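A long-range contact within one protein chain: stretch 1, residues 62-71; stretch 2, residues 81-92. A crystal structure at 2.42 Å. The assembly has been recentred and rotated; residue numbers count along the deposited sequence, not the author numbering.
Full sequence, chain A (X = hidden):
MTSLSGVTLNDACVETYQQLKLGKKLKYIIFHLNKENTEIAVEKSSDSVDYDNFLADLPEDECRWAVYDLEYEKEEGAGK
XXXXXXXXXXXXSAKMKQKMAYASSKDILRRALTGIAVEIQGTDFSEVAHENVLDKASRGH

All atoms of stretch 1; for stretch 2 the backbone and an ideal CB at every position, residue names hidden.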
# COMPACT_ATOMS: atom_id res chain seq x y z
N GLU A 62 -1.75 -2.23 13.43
CA GLU A 62 -1.71 -3.39 12.54
C GLU A 62 -0.91 -3.10 11.29
O GLU A 62 -0.83 -1.95 10.86
CB GLU A 62 -3.11 -3.81 12.11
CG GLU A 62 -3.97 -4.41 13.21
CD GLU A 62 -5.13 -5.22 12.66
OE1 GLU A 62 -4.89 -6.26 12.00
OE2 GLU A 62 -6.29 -4.82 12.86
N CYS A 63 -0.30 -4.14 10.72
CA CYS A 63 0.42 -4.03 9.46
C CYS A 63 -0.53 -4.11 8.27
O CYS A 63 -1.56 -4.79 8.32
CB CYS A 63 1.45 -5.14 9.31
SG CYS A 63 2.56 -5.33 10.71
N ARG A 64 -0.16 -3.40 7.21
CA ARG A 64 -0.84 -3.49 5.92
C ARG A 64 0.21 -3.30 4.83
O ARG A 64 1.32 -2.84 5.10
CB ARG A 64 -1.93 -2.40 5.76
CG ARG A 64 -3.14 -2.55 6.67
CD ARG A 64 -4.02 -3.74 6.32
NE ARG A 64 -4.36 -4.57 7.48
CZ ARG A 64 -5.39 -4.40 8.32
NH1 ARG A 64 -6.25 -3.41 8.17
NH2 ARG A 64 -5.55 -5.24 9.32
N TRP A 65 -0.17 -3.67 3.61
CA TRP A 65 0.46 -3.11 2.41
C TRP A 65 -0.55 -2.21 1.72
O TRP A 65 -1.75 -2.35 1.91
CB TRP A 65 0.91 -4.19 1.43
CG TRP A 65 1.74 -5.28 2.02
CD1 TRP A 65 3.06 -5.23 2.33
CD2 TRP A 65 1.30 -6.60 2.34
NE1 TRP A 65 3.47 -6.43 2.84
CE2 TRP A 65 2.41 -7.29 2.86
CE3 TRP A 65 0.08 -7.27 2.23
CZ2 TRP A 65 2.34 -8.62 3.27
CZ3 TRP A 65 -0.00 -8.59 2.66
CH2 TRP A 65 1.13 -9.25 3.17
N ALA A 66 -0.05 -1.29 0.90
CA ALA A 66 -0.94 -0.45 0.11
C ALA A 66 -0.26 -0.03 -1.16
O ALA A 66 0.96 -0.05 -1.25
CB ALA A 66 -1.37 0.77 0.88
N VAL A 67 -1.08 0.34 -2.14
CA VAL A 67 -0.61 1.05 -3.32
C VAL A 67 -1.36 2.38 -3.38
O VAL A 67 -2.57 2.42 -3.15
CB VAL A 67 -0.80 0.23 -4.61
CG1 VAL A 67 -0.52 1.08 -5.84
CG2 VAL A 67 0.12 -0.97 -4.58
N TYR A 68 -0.63 3.46 -3.66
CA TYR A 68 -1.19 4.80 -3.75
C TYR A 68 -0.75 5.44 -5.05
O TYR A 68 0.44 5.41 -5.39
CB TYR A 68 -0.74 5.67 -2.56
CG TYR A 68 -1.60 6.90 -2.41
CD1 TYR A 68 -1.32 8.07 -3.12
CD2 TYR A 68 -2.73 6.88 -1.59
CE1 TYR A 68 -2.13 9.19 -3.01
CE2 TYR A 68 -3.54 8.00 -1.47
CZ TYR A 68 -3.24 9.15 -2.18
OH TYR A 68 -4.03 10.28 -2.08
N ASP A 69 -1.70 6.01 -5.79
CA ASP A 69 -1.40 6.69 -7.04
C ASP A 69 -1.06 8.13 -6.70
O ASP A 69 -1.92 9.00 -6.69
CB ASP A 69 -2.58 6.59 -8.02
CG ASP A 69 -2.25 7.13 -9.40
OD1 ASP A 69 -1.05 7.17 -9.79
OD2 ASP A 69 -3.19 7.55 -10.10
N LEU A 70 0.21 8.36 -6.41
CA LEU A 70 0.68 9.63 -5.87
C LEU A 70 0.86 10.65 -6.97
O LEU A 70 1.63 10.43 -7.90
CB LEU A 70 2.01 9.41 -5.15
CG LEU A 70 2.53 10.55 -4.27
CD1 LEU A 70 1.72 10.67 -3.00
CD2 LEU A 70 3.99 10.31 -3.95
N GLU A 71 0.17 11.77 -6.85
CA GLU A 71 0.30 12.91 -7.75
C GLU A 71 1.20 13.99 -7.13
O GLU A 71 1.10 14.28 -5.94
CB GLU A 71 -1.09 13.50 -8.02
CG GLU A 71 -1.12 14.60 -9.08
CD GLU A 71 -2.48 15.25 -9.21
OE1 GLU A 71 -2.99 15.79 -8.20
OE2 GLU A 71 -3.04 15.23 -10.33
N UNK A 81 3.21 15.19 -12.21
CA UNK A 81 3.63 13.81 -12.45
C UNK A 81 2.88 12.84 -11.52
O UNK A 81 2.38 13.26 -10.49
CB UNK A 81 5.14 13.67 -12.25
N UNK A 82 2.77 11.57 -11.91
CA UNK A 82 2.19 10.53 -11.04
C UNK A 82 3.19 9.42 -10.80
O UNK A 82 3.98 9.09 -11.70
CB UNK A 82 0.91 9.96 -11.65
N UNK A 83 3.15 8.84 -9.61
CA UNK A 83 3.99 7.70 -9.29
C UNK A 83 3.22 6.68 -8.46
O UNK A 83 2.69 7.00 -7.41
CB UNK A 83 5.25 8.15 -8.54
N UNK A 84 3.17 5.45 -8.95
CA UNK A 84 2.56 4.35 -8.22
C UNK A 84 3.50 4.00 -7.07
O UNK A 84 4.66 3.64 -7.29
CB UNK A 84 2.30 3.14 -9.13
N UNK A 85 2.99 4.10 -5.85
CA UNK A 85 3.77 4.01 -4.63
C UNK A 85 3.33 2.80 -3.80
O UNK A 85 2.18 2.72 -3.40
CB UNK A 85 3.63 5.30 -3.82
N UNK A 86 4.25 1.86 -3.57
CA UNK A 86 4.03 0.73 -2.67
C UNK A 86 4.45 1.11 -1.26
O UNK A 86 5.49 1.72 -1.07
CB UNK A 86 4.80 -0.51 -3.14
N UNK A 87 3.61 0.77 -0.29
CA UNK A 87 3.80 1.15 1.09
C UNK A 87 3.75 -0.12 1.92
O UNK A 87 2.75 -0.82 1.90
CB UNK A 87 2.75 2.17 1.55
N UNK A 88 4.83 -0.42 2.64
CA UNK A 88 4.80 -1.44 3.68
C UNK A 88 4.53 -0.72 5.00
O UNK A 88 5.36 0.07 5.45
CB UNK A 88 6.10 -2.24 3.73
N UNK A 89 3.36 -0.96 5.58
CA UNK A 89 2.97 -0.34 6.83
C UNK A 89 3.26 -1.34 7.94
O UNK A 89 2.71 -2.44 7.96
CB UNK A 89 1.50 0.08 6.82
N UNK A 90 4.15 -0.96 8.85
CA UNK A 90 4.62 -1.83 9.92
C UNK A 90 4.83 -1.00 11.18
O UNK A 90 5.97 -0.74 11.57
CB UNK A 90 5.91 -2.55 9.52
N UNK A 91 3.72 -0.56 11.80
CA UNK A 91 3.82 0.33 12.95
C UNK A 91 4.35 -0.39 14.18
O UNK A 91 4.08 -1.58 14.36
CB UNK A 91 2.45 0.95 13.26
N UNK A 92 5.08 0.35 15.01
CA UNK A 92 5.76 -0.20 16.19
C UNK A 92 4.82 -0.98 17.12
O UNK A 92 5.18 -2.05 17.62
CB UNK A 92 6.42 0.93 16.97

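The two backbones run antiparallel, their N-to-C directions 158° apart, and the register pairs E71 with position 82 and R64 with position 89. Position parity therefore sets the face: 82, 84, 86 and 88 share a face with W65, V67, D69 and E71, whereas 83, 85, 87 and 89 lie with R64, A66, Y68 and L70.

Position 81 points away, with nothing of stretch 1 within 5.5 Å of its ideal CB, so almost any side chain would fit. It is R81, poorly ordered.

At position 82 the ideal CB lies 3.9 Å from D69 OD1, a carboxylate that favours a short donor, though a longer basic chain could also reach. The residue is N82; its ND2 gives a weak hydrogen bond to D69 OD1 (3.2 Å, 153°).

Position 83 is a hydrogen-bonded pair with L70: the bond from its N to L70 O measures 2.8 Å, and that from L70 N to its O 3.0 Å. These bonds use only backbone, leaving the side chain loosely specified. K83 extends its chain away from stretch 1.

Position 84 has V67 CG1 4.8 Å and D69 OD1 5.3 Å from its ideal CB, so a medium aliphatic or a polar group would be plausible. L84 occupies it, bringing CD2 to 3.9 Å from D69 OD1.

Position 85 is closely hemmed in: its ideal CB is 3.6 Å from Y68 O and 4.6 Å from L70 CB. A beta-branched or small residue suits the extended backbone (-117/119). T85 places OG1 3.6 Å from L70 CB and donates from OG1 to K83 O (3.1 Å), so the hydroxyl finds its acceptor within its own strand. Its backbone completes a pair of hydrogen bonds with Y68, each 2.9 Å between N and O.

At position 86 the ideal CB is 4.9 Å from V67 CG2, and the W65 indole lies farther along the same face, inviting a large apolar or aromatic group. F86, with chi1 t, sets CD1 4.0 Å from V67 CG2 and CZ 3.7 Å from W65 CD1; the ring planes meet obliquely at 31°.

Position 87 stands across from A66, whose methyl leaves room for a branched aliphatic. V87 fills it, CB to A66 CB 4.3 Å, and its N bonds to A66 O at 2.9 Å.

Position 88 has W65 CD1 4.5 Å from its ideal CB, compatible with a small residue. S88 brings OG to 4.1 Å from W65 CD1, at the edge of the indole.

Position 89 has R64 O 3.4 Å and E62 O 5.1 Å from its ideal CB; a long or flat side chain could follow the backbone toward E62. W89 does so, its CD1 3.1 Å from E62 O, while its N bonds to R64 O at 2.8 Å.

Beyond the strand, position 90 points away, and A90 adds little. Position 91, at -71/148, tolerates proline; P91 packs CD 3.4 Å from E62 O. Position 92 is out of reach, and D92 makes no contact.

Stretch 2, residues 81-92: RNKLTFVSWAPD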
# COMPACT_ATOMS: atom_id res chain seq x y z
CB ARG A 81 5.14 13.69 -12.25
CG ARG A 81 6.00 14.54 -13.25
CD ARG A 81 6.34 13.81 -14.55
NE ARG A 81 7.41 14.45 -15.35
CZ ARG A 81 8.69 14.04 -15.47
NH1 ARG A 81 9.17 12.96 -14.85
NH2 ARG A 81 9.53 14.74 -16.24
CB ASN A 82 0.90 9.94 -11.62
CG ASN A 82 -0.31 10.79 -11.31
OD1 ASN A 82 -0.50 11.86 -11.90
ND2 ASN A 82 -1.15 10.33 -10.39
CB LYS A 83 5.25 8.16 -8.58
CG LYS A 83 6.28 8.73 -9.53
CD LYS A 83 7.63 8.93 -8.88
CE LYS A 83 8.72 9.06 -9.93
NZ LYS A 83 10.04 9.40 -9.32
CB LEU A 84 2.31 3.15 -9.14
CG LEU A 84 1.36 3.42 -10.31
CD1 LEU A 84 1.60 2.48 -11.48
CD2 LEU A 84 -0.09 3.36 -9.87
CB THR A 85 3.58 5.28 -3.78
OG1 THR A 85 3.87 6.44 -4.58
CG2 THR A 85 4.48 5.26 -2.55
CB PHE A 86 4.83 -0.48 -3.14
CG PHE A 86 4.47 -1.75 -2.43
CD1 PHE A 86 3.40 -2.53 -2.87
CD2 PHE A 86 5.20 -2.19 -1.34
CE1 PHE A 86 3.08 -3.71 -2.23
CE2 PHE A 86 4.88 -3.37 -0.69
CZ PHE A 86 3.82 -4.13 -1.14
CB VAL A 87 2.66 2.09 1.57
CG1 VAL A 87 2.76 2.39 3.07
CG2 VAL A 87 2.66 3.39 0.77
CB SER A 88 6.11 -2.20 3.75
OG SER A 88 6.35 -2.86 2.52
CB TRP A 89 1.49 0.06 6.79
CG TRP A 89 0.96 0.68 8.03
CD1 TRP A 89 -0.09 0.24 8.78
CD2 TRP A 89 1.43 1.86 8.68
NE1 TRP A 89 -0.30 1.06 9.85
CE2 TRP A 89 0.63 2.07 9.82
CE3 TRP A 89 2.47 2.77 8.41
CZ2 TRP A 89 0.81 3.15 10.68
CZ3 TRP A 89 2.66 3.84 9.27
CH2 TRP A 89 1.83 4.02 10.39
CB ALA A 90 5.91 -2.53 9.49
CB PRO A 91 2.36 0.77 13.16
CG PRO A 91 1.55 -0.37 12.69
CD PRO A 91 2.32 -0.94 11.53
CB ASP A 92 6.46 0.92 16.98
CG ASP A 92 7.56 1.63 16.16
OD1 ASP A 92 8.00 1.10 15.12
OD2 ASP A 92 7.99 2.74 16.58
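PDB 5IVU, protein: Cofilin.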